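Local structure of elongation factor G (2DY1) at residues 575-580 with 640-645; 600-605 with 614-619. The protein binds GTP and a magnesium ion and probably acts as a translation elongation factor with GTPase activity. All coordinates share one frame; numbering follows the deposited sequence.

Contact 1: 575-580 with 640-645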
loop_
_atom_site.group_PDB
_atom_site.type_symbol
_atom_site.label_atom_id
_atom_site.label_comp_id
_atom_site.label_asym_id
_atom_site.label_seq_id
_atom_site.Cartn_x
_atom_site.Cartn_y
_atom_site.Cartn_z
ATOM N N ILE A 575 23.531 -10.746 -0.212
ATOM C CA ILE A 575 23.849 -9.573 0.596
ATOM C C ILE A 575 22.910 -8.455 0.161
ATOM O O ILE A 575 22.703 -8.240 -1.030
ATOM C CB ILE A 575 25.313 -9.112 0.359
ATOM C CG1 ILE A 575 26.284 -10.226 0.761
ATOM C CG2 ILE A 575 25.596 -7.822 1.147
ATOM C CD1 ILE A 575 26.089 -10.766 2.163
ATOM N N TYR A 576 22.330 -7.749 1.125
ATOM C CA TYR A 576 21.406 -6.666 0.821
ATOM C C TYR A 576 21.907 -5.313 1.309
ATOM O O TYR A 576 22.722 -5.234 2.236
ATOM C CB TYR A 576 20.034 -6.945 1.467
ATOM C CG TYR A 576 19.151 -7.894 0.676
ATOM C CD1 TYR A 576 19.592 -9.175 0.337
ATOM C CD2 TYR A 576 17.893 -7.484 0.218
ATOM C CE1 TYR A 576 18.800 -10.022 -0.453
ATOM C CE2 TYR A 576 17.098 -8.316 -0.562
ATOM C CZ TYR A 576 17.563 -9.584 -0.898
ATOM O OH TYR A 576 16.802 -10.388 -1.714
ATOM N N ARG A 577 21.450 -4.256 0.645
ATOM C CA ARG A 577 21.772 -2.903 1.078
ATOM C C ARG A 577 20.660 -2.517 2.043
ATOM O O ARG A 577 19.487 -2.625 1.687
ATOM C CB ARG A 577 21.893 -1.914 -0.111
ATOM C CG ARG A 577 21.024 -2.094 -1.377
ATOM C CD ARG A 577 21.241 -0.882 -2.304
ATOM N NE ARG A 577 20.935 -1.017 -3.737
ATOM C CZ ARG A 577 21.554 -1.842 -4.580
ATOM N NH1 ARG A 577 22.515 -2.643 -4.147
ATOM N NH2 ARG A 577 21.243 -1.828 -5.870
ATOM N N LEU A 578 21.028 -2.139 3.266
ATOM C CA LEU A 578 20.046 -1.792 4.284
ATOM C C LEU A 578 20.165 -0.337 4.717
ATOM O O LEU A 578 21.216 0.099 5.193
ATOM C CB LEU A 578 20.213 -2.723 5.495
ATOM C CG LEU A 578 19.252 -2.756 6.700
ATOM C CD1 LEU A 578 19.975 -2.251 7.933
ATOM C CD2 LEU A 578 17.995 -1.949 6.432
ATOM N N LYS A 579 19.076 0.408 4.550
ATOM C CA LYS A 579 19.031 1.812 4.945
ATOM C C LYS A 579 18.129 1.909 6.166
ATOM O O LYS A 579 16.996 1.436 6.140
ATOM C CB LYS A 579 18.461 2.667 3.813
ATOM C CG LYS A 579 19.317 2.682 2.555
ATOM C CD LYS A 579 18.716 3.577 1.477
ATOM C CE LYS A 579 19.629 3.663 0.258
ATOM N NZ LYS A 579 19.070 4.553 -0.800
ATOM N N VAL A 580 18.635 2.507 7.238
ATOM C CA VAL A 580 17.844 2.645 8.453
ATOM C C VAL A 580 17.782 4.092 8.931
ATOM O O VAL A 580 18.810 4.743 9.109
ATOM C CB VAL A 580 18.414 1.764 9.601
ATOM C CG1 VAL A 580 17.586 1.952 10.866
ATOM C CG2 VAL A 580 18.400 0.307 9.191
ATOM N N THR A 640 14.691 0.205 4.605
ATOM C CA THR A 640 14.506 -0.319 3.257
ATOM C C THR A 640 15.609 -1.354 3.047
ATOM O O THR A 640 16.754 -1.149 3.459
ATOM C CB THR A 640 14.655 0.764 2.156
ATOM O OG1 THR A 640 16.003 1.250 2.139
ATOM C CG2 THR A 640 13.686 1.914 2.394
ATOM N N LEU A 641 15.252 -2.476 2.431
ATOM C CA LEU A 641 16.201 -3.541 2.133
ATOM C C LEU A 641 16.154 -3.790 0.634
ATOM O O LEU A 641 15.074 -3.869 0.049
ATOM C CB LEU A 641 15.824 -4.832 2.870
ATOM C CG LEU A 641 16.290 -5.024 4.312
ATOM C CD1 LEU A 641 15.602 -6.250 4.931
ATOM C CD2 LEU A 641 17.810 -5.191 4.330
ATOM N N GLU A 642 17.320 -3.891 0.006
ATOM C CA GLU A 642 17.376 -4.147 -1.429
ATOM C C GLU A 642 18.549 -5.060 -1.734
ATOM O O GLU A 642 19.625 -4.912 -1.152
ATOM C CB GLU A 642 17.536 -2.838 -2.214
ATOM C CG GLU A 642 16.336 -1.906 -2.146
ATOM C CD GLU A 642 16.473 -0.708 -3.071
ATOM O OE1 GLU A 642 15.502 0.071 -3.180
ATOM O OE2 GLU A 642 17.549 -0.544 -3.688
ATOM N N PHE A 643 18.334 -6.012 -2.638
ATOM C CA PHE A 643 19.380 -6.954 -3.024
ATOM C C PHE A 643 20.595 -6.226 -3.575
ATOM O O PHE A 643 20.474 -5.295 -4.375
ATOM C CB PHE A 643 18.864 -7.934 -4.084
ATOM C CG PHE A 643 19.916 -8.883 -4.588
ATOM C CD1 PHE A 643 20.347 -9.947 -3.806
ATOM C CD2 PHE A 643 20.497 -8.694 -5.837
ATOM C CE1 PHE A 643 21.344 -10.812 -4.259
ATOM C CE2 PHE A 643 21.497 -9.554 -6.300
ATOM C CZ PHE A 643 21.918 -10.612 -5.509
ATOM N N SER A 644 21.770 -6.665 -3.142
ATOM C CA SER A 644 23.020 -6.063 -3.579
ATOM C C SER A 644 23.836 -7.034 -4.435
ATOM O O SER A 644 24.064 -6.796 -5.620
ATOM C CB SER A 644 23.840 -5.643 -2.359
ATOM O OG SER A 644 25.083 -5.084 -2.744
ATOM N N HIS A 645 24.258 -8.137 -3.835
ATOM C CA HIS A 645 25.068 -9.111 -4.554
ATOM C C HIS A 645 25.217 -10.351 -3.696
ATOM O O HIS A 645 24.798 -10.365 -2.542
ATOM C CB HIS A 645 26.466 -8.528 -4.801
ATOM C CG HIS A 645 27.230 -8.268 -3.536
ATOM N ND1 HIS A 645 26.952 -7.205 -2.701
ATOM C CD2 HIS A 645 28.204 -8.981 -2.924
ATOM C CE1 HIS A 645 27.719 -7.278 -1.628
ATOM N NE2 HIS A 645 28.489 -8.346 -1.738
HETATM O O HOH W 1 18.208 -0.190 1.016
#
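Ile575 and His645 pair where antiparallel strands 569-583 and 638-648 carry a classic beta bulge: Ser644 and His645 both face Ile575. The strands belong to the sheet of the C-terminal domain of the elongation factor G family. At the bulge Ile575 O accepts two amides, Ser644 N at 2.8 Å and His645 N, while Ile575 N donates to His645 O. Beyond it the ladder is regular, with Arg577 opposite Glu642 and Lys579 opposite Thr640 as hydrogen-bonded pairs.

The aromatic contacts gather round Tyr576. Its CG lies anti to the carbonyl carbon (chi1 -81°), and the ring spreads over the backbone of Phe643, whose CA sits above the ring centre as a CH-pi contact, 3.6 Å from the centroid. The Phe643 ring turns its edge to the Tyr576 ring in an offset edge-to-face pair, planes 80° apart, with Phe643 CD1 3.7 Å from Tyr576 CE1. An alanine in place of Tyr576 would probably uncover Phe643 CA and leave the Phe643 ring without the face that its edge meets. A second CH-pi contact puts Ile575 CB over the His645 ring, off toward its rim. Leu578 CB packs on Leu641 CD2 at 3.6 Å, on the side of the sheet where helices 587-596 and 625-633 reach Leu578.

Charged and polar groups line the other face. Arg577 NE makes a weak hydrogen bond, part of a salt bridge, to Glu642 OE2 at 3.4 Å, the guanidinium and carboxylate planes 60° apart. A water donates to Arg577 O and also hydrogen-bonds Thr640 OG1, 2.9 Å from the water oxygen.

Contact 2: 600-605 with 614-619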
loop_
_atom_site.group_PDB
_atom_site.type_symbol
_atom_site.label_atom_id
_atom_site.label_comp_id
_atom_site.label_asym_id
_atom_site.label_seq_id
_atom_site.Cartn_x
_atom_site.Cartn_y
_atom_site.Cartn_z
ATOM N N ARG A 600 27.624 -4.310 7.772
ATOM C CA ARG A 600 28.772 -3.477 7.472
ATOM C C ARG A 600 28.267 -2.068 7.239
ATOM O O ARG A 600 27.596 -1.792 6.239
ATOM C CB ARG A 600 29.498 -3.993 6.226
ATOM C CG ARG A 600 29.921 -2.899 5.259
ATOM C CD ARG A 600 30.998 -3.373 4.311
ATOM N NE ARG A 600 31.211 -2.414 3.233
ATOM C CZ ARG A 600 32.200 -2.492 2.350
ATOM N NH1 ARG A 600 33.075 -3.487 2.417
ATOM N NH2 ARG A 600 32.309 -1.580 1.393
ATOM N N ILE A 601 28.579 -1.177 8.171
ATOM C CA ILE A 601 28.142 0.203 8.050
ATOM C C ILE A 601 28.925 0.853 6.920
ATOM O O ILE A 601 30.153 0.813 6.904
ATOM C CB ILE A 601 28.377 0.981 9.364
ATOM C CG1 ILE A 601 27.730 0.228 10.531
ATOM C CG2 ILE A 601 27.774 2.379 9.256
ATOM C CD1 ILE A 601 27.950 0.874 11.882
ATOM N N LEU A 602 28.200 1.434 5.967
ATOM C CA LEU A 602 28.810 2.094 4.822
ATOM C C LEU A 602 28.956 3.585 5.089
ATOM O O LEU A 602 29.805 4.253 4.499
ATOM C CB LEU A 602 27.950 1.884 3.572
ATOM C CG LEU A 602 27.737 0.441 3.105
ATOM C CD1 LEU A 602 26.784 0.421 1.921
ATOM C CD2 LEU A 602 29.072 -0.180 2.727
ATOM N N GLY A 603 28.122 4.103 5.982
ATOM C CA GLY A 603 28.174 5.515 6.303
ATOM C C GLY A 603 26.878 5.976 6.930
ATOM O O GLY A 603 25.917 5.211 7.012
ATOM N N MET A 604 26.845 7.231 7.367
ATOM C CA MET A 604 25.654 7.775 7.999
ATOM C C MET A 604 25.381 9.216 7.590
ATOM O O MET A 604 26.303 9.979 7.307
ATOM C CB MET A 604 25.799 7.693 9.521
ATOM C CG MET A 604 26.057 6.288 10.038
ATOM S SD MET A 604 26.335 6.230 11.818
ATOM C CE MET A 604 24.681 6.529 12.416
ATOM N N GLU A 605 24.103 9.575 7.556
ATOM C CA GLU A 605 23.678 10.924 7.207
ATOM C C GLU A 605 22.729 11.433 8.284
ATOM O O GLU A 605 22.160 10.645 9.036
ATOM C CB GLU A 605 22.960 10.938 5.857
ATOM C CG GLU A 605 23.852 10.692 4.661
ATOM C CD GLU A 605 23.139 10.979 3.357
ATOM O OE1 GLU A 605 22.129 10.304 3.068
ATOM O OE2 GLU A 605 23.584 11.886 2.621
ATOM N N HIS A 614 23.495 3.689 6.478
ATOM C CA HIS A 614 23.616 2.876 5.270
ATOM C C HIS A 614 24.496 1.680 5.585
ATOM O O HIS A 614 25.604 1.840 6.096
ATOM C CB HIS A 614 24.270 3.671 4.140
ATOM C CG HIS A 614 23.461 4.833 3.665
ATOM N ND1 HIS A 614 22.320 4.684 2.906
ATOM C CD2 HIS A 614 23.638 6.166 3.824
ATOM C CE1 HIS A 614 21.829 5.877 2.616
ATOM N NE2 HIS A 614 22.610 6.793 3.161
ATOM N N ALA A 615 24.016 0.485 5.273
ATOM C CA ALA A 615 24.797 -0.704 5.546
ATOM C C ALA A 615 24.526 -1.816 4.545
ATOM O O ALA A 615 23.612 -1.727 3.728
ATOM C CB ALA A 615 24.504 -1.200 6.958
ATOM N N GLU A 616 25.362 -2.846 4.605
ATOM C CA GLU A 616 25.214 -4.031 3.776
ATOM C C GLU A 616 25.126 -5.125 4.818
ATOM O O GLU A 616 25.887 -5.128 5.786
ATOM C CB GLU A 616 26.426 -4.257 2.866
ATOM C CG GLU A 616 26.430 -3.400 1.612
ATOM C CD GLU A 616 27.344 -3.949 0.525
ATOM O OE1 GLU A 616 28.168 -4.841 0.827
ATOM O OE2 GLU A 616 27.238 -3.480 -0.631
ATOM N N VAL A 617 24.191 -6.045 4.635
ATOM C CA VAL A 617 23.991 -7.106 5.601
ATOM C C VAL A 617 23.471 -8.352 4.903
ATOM O O VAL A 617 22.757 -8.256 3.908
ATOM C CB VAL A 617 22.957 -6.657 6.666
ATOM C CG1 VAL A 617 21.648 -6.277 5.977
ATOM C CG2 VAL A 617 22.719 -7.766 7.682
ATOM N N PRO A 618 23.833 -9.539 5.410
ATOM C CA PRO A 618 23.369 -10.784 4.800
ATOM C C PRO A 618 21.852 -10.867 4.930
ATOM O O PRO A 618 21.313 -10.602 6.007
ATOM C CB PRO A 618 24.044 -11.856 5.642
ATOM C CG PRO A 618 25.287 -11.191 6.114
ATOM C CD PRO A 618 24.808 -9.817 6.480
ATOM N N LEU A 619 21.166 -11.235 3.853
ATOM C CA LEU A 619 19.712 -11.349 3.907
ATOM C C LEU A 619 19.301 -12.268 5.056
ATOM O O LEU A 619 18.278 -12.055 5.707
ATOM C CB LEU A 619 19.174 -11.925 2.594
ATOM C CG LEU A 619 17.679 -12.256 2.585
ATOM C CD1 LEU A 619 16.889 -10.943 2.574
ATOM C CD2 LEU A 619 17.341 -13.099 1.363
#
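Leu602 reaches across to Ala615 and Glu616 because its CG stands anti to the carbonyl carbon (chi1 -61°) and CD1 then continues anti to CA (chi2 176°). The branch ends with CD1 3.8 Å from Glu616 CG, the two side chains crossing at a slant, while Leu602 CB lies close to His614 O. The His614 ring presents an edge to Glu605: NE2 is 3.5 Å from Glu605 OE1, which lies near the ring plane, though the carboxylate itself is turned 46° from that plane.

The backbone beneath is a beta hairpin carrying a classic bulge, with Leu602 and Gly603 both facing His614. His614 O takes a short bond from Leu602 N, 2.6 Å away, and a weak one from Gly603 N; in return His614 N donates to Gly603 O at 2.9 Å. At the backbone angles of Gly603 a CB would jam against the carbonyl oxygen of Leu602. On the other side of the bulge Arg600 and Glu616 form a hydrogen-bonded pair, Arg600 N giving to Glu616 O at 2.8 Å and Glu616 N to Arg600 O. Next along, Ile601 and Ala615 form a non-hydrogen-bonded pair, with Ala615 CB 3.2 Å from Arg600 O. The side chains of Arg600 and Glu616 share a face, yet Arg600 NE stays 4.6 Å from Glu616 OE1, too far for a salt bridge and with no N-H aimed at the oxygen, so at most the opposite charges would attract at a distance.

Ile601 and Met604 pack on helix 587-596 through Leu591. Strand 610-618 is hydrogen-bonded along its other edge to strand 569-583, so the hairpin extends the sheet.

The centres of contacts 1 and 2 lie about 8 Å apart in one antiparallel sheet, in the C-terminal domain of the elongation factor and away from the GTP and magnesium sites. Strand 569-583 joins them: it pairs with 638-648 along one edge and with 610-618 along the other, and 610-618 in turn carries 600-607. Along the chain the order is 575-580, then the hairpin segments 600-605 and 614-619, then 640-645, so contact 1 encloses contact 2 in sequence. Probable backbone bonds from Leu578 N to Ala615 O and Tyr576 N to Val617 O stitch the two together, so that the four strands of the two contacts belong to one continuous sheet.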